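Local coordinates for protein Exo-poly-alpha-D-galacturonosidase (Thermotoga maritima, PDB 3JUR) that probably hydrolyses the alpha-1,4 linkages of polygalacturonate, the pectin backbone, working from the chain end as a glycoside hydrolase of family 28, at residues D[23-31]-D[54-65]; D[213-224]-D[238-249]. All blocks are in the same frame, centred on the assembly; numbering follows the deposited sequence.

Contact 1. Residues D[23-31]-D[54-65]; sequences IPDREVNLL and LSKQGGGRLIVP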
loop_
_atom_site.group_PDB
_atom_site.type_symbol
_atom_site.label_atom_id
_atom_site.label_comp_id
_atom_site.label_asym_id
_atom_site.label_seq_id
_atom_site.Cartn_x
_atom_site.Cartn_y
_atom_site.Cartn_z
ATOM N N ILE D 23 13.432 52.203 13.297
ATOM C CA ILE D 23 12.650 53.357 12.863
ATOM C C ILE D 23 12.663 54.370 14.000
ATOM O O ILE D 23 12.255 54.040 15.117
ATOM C CB ILE D 23 11.177 52.965 12.499
ATOM C CG1 ILE D 23 11.129 51.921 11.367
ATOM C CG2 ILE D 23 10.342 54.200 12.174
ATOM C CD1 ILE D 23 11.610 52.402 9.992
ATOM N N PRO D 24 13.142 55.604 13.727
ATOM C CA PRO D 24 13.215 56.657 14.746
ATOM C C PRO D 24 11.914 56.810 15.539
ATOM O O PRO D 24 10.822 56.694 14.973
ATOM C CB PRO D 24 13.482 57.919 13.920
ATOM C CG PRO D 24 14.210 57.434 12.724
ATOM C CD PRO D 24 13.644 56.072 12.419
ATOM N N ASP D 25 12.041 57.060 16.842
ATOM C CA ASP D 25 10.883 57.252 17.713
ATOM C C ASP D 25 10.316 58.654 17.505
ATOM O O ASP D 25 10.733 59.617 18.153
ATOM C CB ASP D 25 11.259 57.012 19.182
ATOM C CG ASP D 25 10.045 56.756 20.066
ATOM O OD1 ASP D 25 9.113 56.049 19.625
ATOM O OD2 ASP D 25 10.026 57.253 21.214
ATOM N N ARG D 26 9.364 58.749 16.583
ATOM C CA ARG D 26 8.851 60.020 16.084
ATOM C C ARG D 26 7.687 59.681 15.160
ATOM O O ARG D 26 7.792 58.754 14.352
ATOM C CB ARG D 26 9.957 60.740 15.300
ATOM C CG ARG D 26 9.792 62.228 15.140
ATOM C CD ARG D 26 10.891 62.809 14.246
ATOM N NE ARG D 26 12.193 62.906 14.915
ATOM C CZ ARG D 26 13.295 62.248 14.552
ATOM N NH1 ARG D 26 13.290 61.426 13.507
ATOM N NH2 ARG D 26 14.415 62.418 15.235
ATOM N N GLU D 27 6.576 60.407 15.284
ATOM C CA GLU D 27 5.398 60.143 14.450
ATOM C C GLU D 27 4.580 61.384 14.096
ATOM O O GLU D 27 4.446 62.311 14.896
ATOM C CB GLU D 27 4.492 59.085 15.094
ATOM C CG GLU D 27 3.842 59.507 16.409
ATOM C CD GLU D 27 2.972 58.420 17.030
ATOM O OE1 GLU D 27 1.947 58.770 17.650
ATOM O OE2 GLU D 27 3.302 57.222 16.897
ATOM N N VAL D 28 4.037 61.389 12.883
ATOM C CA VAL D 28 3.080 62.415 12.476
ATOM C C VAL D 28 1.822 61.740 11.908
ATOM O O VAL D 28 1.881 60.607 11.421
ATOM C CB VAL D 28 3.684 63.430 11.468
ATOM C CG1 VAL D 28 2.984 64.769 11.602
ATOM C CG2 VAL D 28 5.170 63.639 11.716
ATOM N N ASN D 29 0.689 62.431 12.004
ATOM C CA ASN D 29 -0.599 61.927 11.537
ATOM C C ASN D 29 -0.983 62.558 10.199
ATOM O O ASN D 29 -0.870 63.776 10.022
ATOM C CB ASN D 29 -1.678 62.209 12.590
ATOM C CG ASN D 29 -2.943 61.395 12.377
ATOM O OD1 ASN D 29 -3.565 61.446 11.312
ATOM N ND2 ASN D 29 -3.346 60.655 13.409
ATOM N N LEU D 30 -1.454 61.724 9.271
ATOM C CA LEU D 30 -1.808 62.161 7.916
ATOM C C LEU D 30 -2.890 63.248 7.868
ATOM O O LEU D 30 -2.906 64.066 6.946
ATOM C CB LEU D 30 -2.228 60.966 7.050
ATOM C CG LEU D 30 -2.375 61.250 5.553
ATOM C CD1 LEU D 30 -1.016 61.491 4.901
ATOM C CD2 LEU D 30 -3.123 60.139 4.839
ATOM N N LEU D 31 -3.781 63.248 8.859
ATOM C CA LEU D 31 -4.861 64.236 8.946
ATOM C C LEU D 31 -4.369 65.641 9.282
ATOM O O LEU D 31 -5.135 66.604 9.209
ATOM C CB LEU D 31 -5.930 63.796 9.952
ATOM C CG LEU D 31 -6.760 62.547 9.639
ATOM C CD1 LEU D 31 -7.652 62.223 10.819
ATOM C CD2 LEU D 31 -7.593 62.713 8.371
ATOM N N LEU D 54 8.632 64.196 7.958
ATOM C CA LEU D 54 9.309 63.148 8.727
ATOM C C LEU D 54 10.766 62.991 8.321
ATOM O O LEU D 54 11.648 62.912 9.171
ATOM C CB LEU D 54 8.585 61.808 8.574
ATOM C CG LEU D 54 7.379 61.552 9.473
ATOM C CD1 LEU D 54 6.561 60.390 8.923
ATOM C CD2 LEU D 54 7.813 61.284 10.910
ATOM N N SER D 55 11.000 62.944 7.013
ATOM C CA SER D 55 12.336 62.805 6.447
ATOM C C SER D 55 13.248 63.970 6.847
ATOM O O SER D 55 14.449 63.775 7.067
ATOM C CB SER D 55 12.239 62.697 4.925
ATOM O OG SER D 55 13.498 62.420 4.352
ATOM N N LYS D 56 12.665 65.169 6.946
ATOM C CA LYS D 56 13.361 66.385 7.389
ATOM C C LYS D 56 13.978 66.207 8.781
ATOM O O LYS D 56 15.117 66.613 9.023
ATOM C CB LYS D 56 12.384 67.571 7.406
ATOM C CG LYS D 56 13.029 68.935 7.230
ATOM C CD LYS D 56 12.035 70.078 7.449
ATOM C CE LYS D 56 11.993 70.516 8.909
ATOM N NZ LYS D 56 11.023 71.621 9.141
ATOM N N GLN D 57 13.215 65.594 9.683
ATOM C CA GLN D 57 13.651 65.358 11.059
ATOM C C GLN D 57 14.564 64.131 11.203
ATOM O O GLN D 57 15.221 63.962 12.232
ATOM C CB GLN D 57 12.431 65.228 11.975
ATOM C CG GLN D 57 11.631 66.519 12.142
ATOM C CD GLN D 57 10.256 66.281 12.741
ATOM O OE1 GLN D 57 10.030 66.541 13.921
ATOM N NE2 GLN D 57 9.332 65.771 11.931
ATOM N N GLY D 58 14.594 63.279 10.176
ATOM C CA GLY D 58 15.446 62.086 10.169
ATOM C C GLY D 58 14.684 60.772 10.113
ATOM O O GLY D 58 15.264 59.700 10.300
ATOM N N GLY D 59 13.381 60.858 9.850
ATOM C CA GLY D 59 12.536 59.674 9.735
ATOM C C GLY D 59 11.532 59.511 10.859
ATOM O O GLY D 59 11.444 60.343 11.761
ATOM N N GLY D 60 10.769 58.426 10.797
ATOM C CA GLY D 60 9.746 58.138 11.793
ATOM C C GLY D 60 8.539 57.448 11.197
ATOM O O GLY D 60 8.617 56.902 10.093
ATOM N N ARG D 61 7.426 57.488 11.932
ATOM C CA ARG D 61 6.188 56.803 11.560
ATOM C C ARG D 61 5.141 57.771 11.007
ATOM O O ARG D 61 4.882 58.824 11.594
ATOM C CB ARG D 61 5.604 56.025 12.757
ATOM C CG ARG D 61 6.593 55.061 13.456
ATOM C CD ARG D 61 5.958 54.251 14.609
ATOM N NE ARG D 61 5.464 55.097 15.703
ATOM C CZ ARG D 61 6.173 55.471 16.771
ATOM N NH1 ARG D 61 7.435 55.087 16.929
ATOM N NH2 ARG D 61 5.608 56.233 17.694
ATOM N N LEU D 62 4.551 57.406 9.870
ATOM C CA LEU D 62 3.416 58.134 9.305
ATOM C C LEU D 62 2.146 57.345 9.607
ATOM O O LEU D 62 1.962 56.233 9.111
ATOM C CB LEU D 62 3.594 58.349 7.788
ATOM C CG LEU D 62 2.426 58.861 6.921
ATOM C CD1 LEU D 62 1.765 60.112 7.496
ATOM C CD2 LEU D 62 2.863 59.112 5.486
ATOM N N ILE D 63 1.277 57.923 10.430
ATOM C CA ILE D 63 0.047 57.249 10.830
ATOM C C ILE D 63 -1.100 57.580 9.875
ATOM O O ILE D 63 -1.469 58.745 9.705
ATOM C CB ILE D 63 -0.327 57.563 12.310
ATOM C CG1 ILE D 63 0.716 56.958 13.260
ATOM C CG2 ILE D 63 -1.727 57.036 12.652
ATOM C CD1 ILE D 63 0.752 57.598 14.633
ATOM N N VAL D 64 -1.629 56.539 9.239
ATOM C CA VAL D 64 -2.827 56.631 8.413
ATOM C C VAL D 64 -3.982 56.028 9.218
ATOM O O VAL D 64 -4.082 54.802 9.331
ATOM C CB VAL D 64 -2.668 55.856 7.069
ATOM C CG1 VAL D 64 -3.899 56.031 6.193
ATOM C CG2 VAL D 64 -1.410 56.293 6.327
ATOM N N PRO D 65 -4.855 56.883 9.780
ATOM C CA PRO D 65 -5.921 56.404 10.663
ATOM C C PRO D 65 -7.113 55.801 9.909
ATOM O O PRO D 65 -7.058 55.641 8.682
ATOM C CB PRO D 65 -6.341 57.674 11.415
ATOM C CG PRO D 65 -6.042 58.789 10.480
ATOM C CD PRO D 65 -4.902 58.350 9.597
#
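Arg61 reaches across to two acids, Asp25 and Glu27, in a salt-bridge network. Glu27 and Arg61 lie on the same face of the paired strands as Asn29 and Ile63, and Asp25 joins from the chain just before the strand. Arg61 NH2 gives a short bond to Glu27 OE2 (2.6 Å) that lies near the guanidinium plane but meets the carboxylate from above, the two planes standing 78° apart. A bend at chi3 (-62°) turns the guanidinium so that NH1 also faces Asp25 OD1, a straight but weak bond at 3.3 Å. Glutamate suits its place because its chain, extended beyond CG, carries OE2 to the guanidinium; Glu27 CD also packs on Ile63 CD1, 3.4 Å away.

A second arginine, Arg26, holds the turn after the helix. NH1 donates to Gly59 O (2.8 Å) within the guanidinium plane, while Gln57 O sits over one face of that group and CD lies against Gln57 CB. The turn is a Schellman motif with Gly58 at positive phi as its C-prime residue. Glycine also fits position 60, since a CB there would collide with Arg26 O.

Backbone bonds zip residues 27-29 to 61-63 as a parallel pair, which begins the strand system at the N-terminal end of the parallel beta-helix. Asn29 closes an Asx turn through OD1 to Leu31 N (3.1 Å), bending the chain out of the strand.

Apolar contacts fill the other face. Val28 CG2 meets Leu54 CD2 at 3.6 Å, and Leu30 CD1 touches Leu62 CD1 (4.0 Å). This face packs against helix 44-57, to which Leu54 belongs and which joins the two strands; there Leu62 meets Ala50 and Ile51, while strand 80-84 pairs with the far edge of strand 60-64.

Contact 2. Residues D[213-224]-D[238-249]; sequences MWCIHPVLSENV and NDGIDPESCKYM. Unlike the reference sequence in segment 213-224: Ile216 (reference Val).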
loop_
_atom_site.group_PDB
_atom_site.type_symbol
_atom_site.label_atom_id
_atom_site.label_comp_id
_atom_site.label_asym_id
_atom_site.label_seq_id
_atom_site.Cartn_x
_atom_site.Cartn_y
_atom_site.Cartn_z
ATOM N N MET D 213 -0.893 44.304 -10.908
ATOM C CA MET D 213 -0.083 43.174 -11.342
ATOM C C MET D 213 0.562 42.534 -10.092
ATOM O O MET D 213 -0.165 42.126 -9.180
ATOM C CB MET D 213 0.943 43.636 -12.386
ATOM C CG MET D 213 1.552 42.507 -13.203
ATOM S SD MET D 213 2.427 43.133 -14.642
ATOM C CE MET D 213 3.372 41.684 -15.112
ATOM N N TRP D 214 1.894 42.461 -10.020
ATOM C CA TRP D 214 2.560 41.813 -8.870
ATOM C C TRP D 214 2.354 42.632 -7.596
ATOM O O TRP D 214 2.443 43.869 -7.623
ATOM C CB TRP D 214 4.057 41.591 -9.111
ATOM C CG TRP D 214 4.416 40.772 -10.334
ATOM C CD1 TRP D 214 3.559 40.148 -11.196
ATOM C CD2 TRP D 214 5.739 40.469 -10.796
ATOM N NE1 TRP D 214 4.265 39.485 -12.173
ATOM C CE2 TRP D 214 5.606 39.666 -11.952
ATOM C CE3 TRP D 214 7.029 40.806 -10.350
ATOM C CZ2 TRP D 214 6.716 39.192 -12.669
ATOM C CZ3 TRP D 214 8.130 40.330 -11.055
ATOM C CH2 TRP D 214 7.967 39.535 -12.206
ATOM N N CYS D 215 2.078 41.948 -6.487
ATOM C CA CYS D 215 1.634 42.628 -5.268
ATOM C C CYS D 215 2.793 43.172 -4.447
ATOM O O CYS D 215 2.858 44.376 -4.197
ATOM C CB CYS D 215 0.709 41.745 -4.426
ATOM S SG CYS D 215 -0.864 41.329 -5.241
ATOM N N ILE D 216 3.708 42.298 -4.036
ATOM C CA ILE D 216 4.899 42.726 -3.300
ATOM C C ILE D 216 6.172 42.339 -4.046
ATOM O O ILE D 216 6.480 41.146 -4.209
ATOM C CB ILE D 216 4.912 42.191 -1.863
ATOM C CG1 ILE D 216 3.682 42.721 -1.112
ATOM C CG2 ILE D 216 6.212 42.596 -1.163
ATOM C CD1 ILE D 216 3.677 42.434 0.368
ATOM N N HIS D 217 6.910 43.356 -4.484
ATOM C CA HIS D 217 8.011 43.157 -5.421
ATOM C C HIS D 217 9.319 43.801 -4.952
ATOM O O HIS D 217 9.677 44.885 -5.417
ATOM C CB HIS D 217 7.590 43.654 -6.818
ATOM C CG HIS D 217 8.532 43.276 -7.921
ATOM N ND1 HIS D 217 8.535 43.914 -9.144
ATOM C CD2 HIS D 217 9.506 42.336 -7.986
ATOM C CE1 HIS D 217 9.466 43.383 -9.914
ATOM N NE2 HIS D 217 10.071 42.423 -9.233
ATOM N N PRO D 218 10.035 43.140 -4.012
ATOM C CA PRO D 218 11.365 43.632 -3.664
ATOM C C PRO D 218 12.373 43.220 -4.730
ATOM O O PRO D 218 12.369 42.063 -5.180
ATOM C CB PRO D 218 11.671 42.946 -2.324
ATOM C CG PRO D 218 10.797 41.749 -2.276
ATOM C CD PRO D 218 9.671 41.922 -3.255
ATOM N N VAL D 219 13.219 44.165 -5.130
ATOM C CA VAL D 219 14.177 43.951 -6.209
ATOM C C VAL D 219 15.556 44.383 -5.742
ATOM O O VAL D 219 15.718 45.480 -5.203
ATOM C CB VAL D 219 13.802 44.755 -7.491
ATOM C CG1 VAL D 219 14.774 44.456 -8.633
ATOM C CG2 VAL D 219 12.365 44.471 -7.922
ATOM N N LEU D 220 16.539 43.512 -5.949
ATOM C CA LEU D 220 17.946 43.797 -5.640
ATOM C C LEU D 220 18.101 44.316 -4.214
ATOM O O LEU D 220 18.930 45.190 -3.926
ATOM C CB LEU D 220 18.541 44.760 -6.670
ATOM C CG LEU D 220 18.718 44.220 -8.091
ATOM C CD1 LEU D 220 18.892 45.360 -9.081
ATOM C CD2 LEU D 220 19.903 43.261 -8.155
ATOM N N SER D 221 17.285 43.751 -3.331
ATOM C CA SER D 221 17.180 44.196 -1.954
ATOM C C SER D 221 17.735 43.155 -0.992
ATOM O O SER D 221 17.795 41.959 -1.307
ATOM C CB SER D 221 15.724 44.519 -1.612
ATOM O OG SER D 221 15.303 45.682 -2.306
ATOM N N GLU D 222 18.125 43.624 0.187
ATOM C CA GLU D 222 18.739 42.773 1.191
ATOM C C GLU D 222 18.148 43.046 2.571
ATOM O O GLU D 222 17.875 44.201 2.927
ATOM C CB GLU D 222 20.249 43.004 1.200
ATOM C CG GLU D 222 21.033 41.910 1.868
ATOM C CD GLU D 222 22.519 42.015 1.594
ATOM O OE1 GLU D 222 22.894 42.203 0.414
ATOM O OE2 GLU D 222 23.306 41.904 2.559
ATOM N N ASN D 223 17.968 41.974 3.340
ATOM C CA ASN D 223 17.322 42.024 4.655
ATOM C C ASN D 223 15.866 42.495 4.563
ATOM O O ASN D 223 15.521 43.622 4.952
ATOM C CB ASN D 223 18.139 42.851 5.659
ATOM C CG ASN D 223 17.503 42.890 7.035
ATOM O OD1 ASN D 223 16.666 42.055 7.366
ATOM N ND2 ASN D 223 17.900 43.866 7.847
ATOM N N VAL D 224 15.016 41.610 4.045
ATOM C CA VAL D 224 13.609 41.916 3.842
ATOM C C VAL D 224 12.740 40.944 4.659
ATOM O O VAL D 224 12.934 39.724 4.599
ATOM C CB VAL D 224 13.238 41.859 2.329
ATOM C CG1 VAL D 224 11.787 42.262 2.096
ATOM C CG2 VAL D 224 14.187 42.728 1.495
ATOM N N ASN D 238 -1.450 38.512 -10.946
ATOM C CA ASN D 238 -1.504 38.917 -9.544
ATOM C C ASN D 238 -0.653 37.996 -8.660
ATOM O O ASN D 238 -1.186 37.261 -7.830
ATOM C CB ASN D 238 -2.955 38.983 -9.038
ATOM C CG ASN D 238 -3.639 40.316 -9.343
ATOM O OD1 ASN D 238 -4.791 40.533 -8.958
ATOM N ND2 ASN D 238 -2.931 41.216 -10.018
ATOM N N ASP D 239 0.667 38.033 -8.857
ATOM C CA ASP D 239 1.606 37.327 -7.992
ATOM C C ASP D 239 1.548 37.949 -6.600
ATOM O O ASP D 239 1.401 39.168 -6.468
ATOM C CB ASP D 239 3.044 37.456 -8.515
ATOM C CG ASP D 239 3.254 36.842 -9.902
ATOM O OD1 ASP D 239 2.276 36.518 -10.606
ATOM O OD2 ASP D 239 4.432 36.694 -10.291
ATOM N N GLY D 240 1.691 37.127 -5.562
ATOM C CA GLY D 240 1.656 37.617 -4.181
ATOM C C GLY D 240 2.951 38.315 -3.810
ATOM O O GLY D 240 2.988 39.536 -3.622
ATOM N N ILE D 241 4.019 37.533 -3.702
ATOM C CA ILE D 241 5.337 38.062 -3.380
ATOM C C ILE D 241 6.375 37.532 -4.375
ATOM O O ILE D 241 6.521 36.307 -4.538
ATOM C CB ILE D 241 5.767 37.728 -1.927
ATOM C CG1 ILE D 241 4.722 38.232 -0.918
ATOM C CG2 ILE D 241 7.143 38.333 -1.632
ATOM C CD1 ILE D 241 4.932 37.735 0.501
ATOM N N ASP D 242 7.084 38.473 -5.014
ATOM C CA ASP D 242 8.121 38.191 -6.007
ATOM C C ASP D 242 9.509 38.677 -5.583
ATOM O O ASP D 242 9.931 39.754 -6.006
ATOM C CB ASP D 242 7.790 38.874 -7.333
ATOM C CG ASP D 242 6.453 38.475 -7.876
ATOM O OD1 ASP D 242 6.445 37.716 -8.867
ATOM O OD2 ASP D 242 5.420 38.923 -7.321
ATOM N N PRO D 243 10.226 37.900 -4.752
ATOM C CA PRO D 243 11.599 38.302 -4.433
ATOM C C PRO D 243 12.489 38.178 -5.676
ATOM O O PRO D 243 12.717 37.056 -6.170
ATOM C CB PRO D 243 12.033 37.273 -3.371
ATOM C CG PRO D 243 10.767 36.655 -2.878
ATOM C CD PRO D 243 9.837 36.667 -4.048
ATOM N N GLU D 244 12.978 39.314 -6.174
ATOM C CA GLU D 244 13.772 39.339 -7.396
ATOM C C GLU D 244 15.190 39.864 -7.165
ATOM O O GLU D 244 15.377 41.041 -6.851
ATOM C CB GLU D 244 13.051 40.130 -8.502
ATOM C CG GLU D 244 13.747 40.038 -9.852
ATOM C CD GLU D 244 12.837 40.285 -11.042
ATOM O OE1 GLU D 244 13.219 39.830 -12.143
ATOM O OE2 GLU D 244 11.757 40.922 -10.902
ATOM N N SER D 245 16.170 38.976 -7.346
ATOM C CA SER D 245 17.589 39.219 -7.023
ATOM C C SER D 245 17.793 39.718 -5.585
ATOM O O SER D 245 18.630 40.583 -5.329
ATOM C CB SER D 245 18.258 40.155 -8.039
ATOM O OG SER D 245 18.424 39.524 -9.293
ATOM N N CYS D 246 17.012 39.163 -4.662
ATOM C CA CYS D 246 17.090 39.520 -3.246
ATOM C C CYS D 246 17.924 38.525 -2.454
ATOM O O CYS D 246 18.030 37.354 -2.824
ATOM C CB CYS D 246 15.688 39.626 -2.646
ATOM S SG CYS D 246 14.784 41.040 -3.277
ATOM N N LYS D 247 18.509 39.005 -1.363
ATOM C CA LYS D 247 19.367 38.194 -0.501
ATOM C C LYS D 247 18.955 38.379 0.964
ATOM O O LYS D 247 18.792 39.509 1.421
ATOM C CB LYS D 247 20.838 38.594 -0.694
ATOM C CG LYS D 247 21.836 37.645 -0.043
ATOM C CD LYS D 247 23.284 38.049 -0.318
ATOM C CE LYS D 247 24.254 37.117 0.401
ATOM N NZ LYS D 247 25.688 37.371 0.063
ATOM N N TYR D 248 18.810 37.269 1.687
ATOM C CA TYR D 248 18.384 37.263 3.096
ATOM C C TYR D 248 16.990 37.843 3.260
ATOM O O TYR D 248 16.814 39.037 3.548
ATOM C CB TYR D 248 19.379 37.991 4.015
ATOM C CG TYR D 248 20.773 37.426 4.000
ATOM C CD1 TYR D 248 21.012 36.105 4.364
ATOM C CD2 TYR D 248 21.865 38.226 3.657
ATOM C CE1 TYR D 248 22.304 35.578 4.359
ATOM C CE2 TYR D 248 23.160 37.713 3.655
ATOM C CZ TYR D 248 23.369 36.386 4.001
ATOM O OH TYR D 248 24.640 35.861 3.997
ATOM N N MET D 249 16.002 36.984 3.058
ATOM C CA MET D 249 14.613 37.376 3.142
ATOM C C MET D 249 13.824 36.335 3.915
ATOM O O MET D 249 14.070 35.125 3.784
ATOM C CB MET D 249 14.032 37.561 1.739
ATOM C CG MET D 249 12.579 37.999 1.698
ATOM S SD MET D 249 12.141 38.598 0.056
ATOM C CE MET D 249 10.374 38.694 0.193
#
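Trp214 and Asp242 stack face to face between successive coils of a parallel beta-helix, the fold of family 28, in which residues 213-224 and 238-249 run in register one above the other. The carboxylate lies 3° from parallel to the indole, with OD1 3.4 Å above the indole plane, over its centre. Asp239 comes over the same face nearer its rim, its CB making a CH-pi contact with the five-membered ring. A broad, flat side chain suits this place because it offers enough surface for both acid groups to pack on one face.

His217 is sandwiched: Trp214 CE3 stands over the centre of one imidazole face and Val219 CG2 over the rim of the opposite one. With CG anti to the backbone N (chi1 -169°), the ring points its NE2 at Glu244 OE2, giving a bond of 2.8 Å in the imidazole plane on the anti lone pair of the oxygen. ND1 is taken by Ser191 OG, so both nitrogens are bonded and the ring's rotation is fixed. The same Glu244 oxygen lies at the indole edge, 3.7 Å from Trp214 CZ3. Replacing Trp214 with an alanine would probably open a gap beside one face of the His217 ring and leave the Asp242 carboxylate without the surface it lies on, free to shift.

One residue before the histidine, like meets like: Ile216 CB is 4.1 Å from Ile241 CG1, beside Ile226. Pro218, which has no N-H to give, still accepts from Glu244 N, and its CG meets Met249 CE at 4.0 Å. Beyond it, Ser221 N makes a long, weak bond to Cys246 SG, 3.7 Å away.

In the fold
The two contacts come in series along the chain, contact 1 closing well before contact 2 opens. Their centres lie about 25 Å apart and their nearest atoms about 11 Å, without touching, yet both belong to the parallel strand system of the beta-helix. Contact 1 stands at its N-terminal end, where strand 27-29 pairs with strand 60-64 and helix 44-57 packs against them, consistent with a cap on the coil stack. The centre of contact 2 is about 6 Å from the centre of the chain, that of contact 1 about 29 Å. One thus lies at the end of the solenoid, while the other joins successive coils in its buried middle.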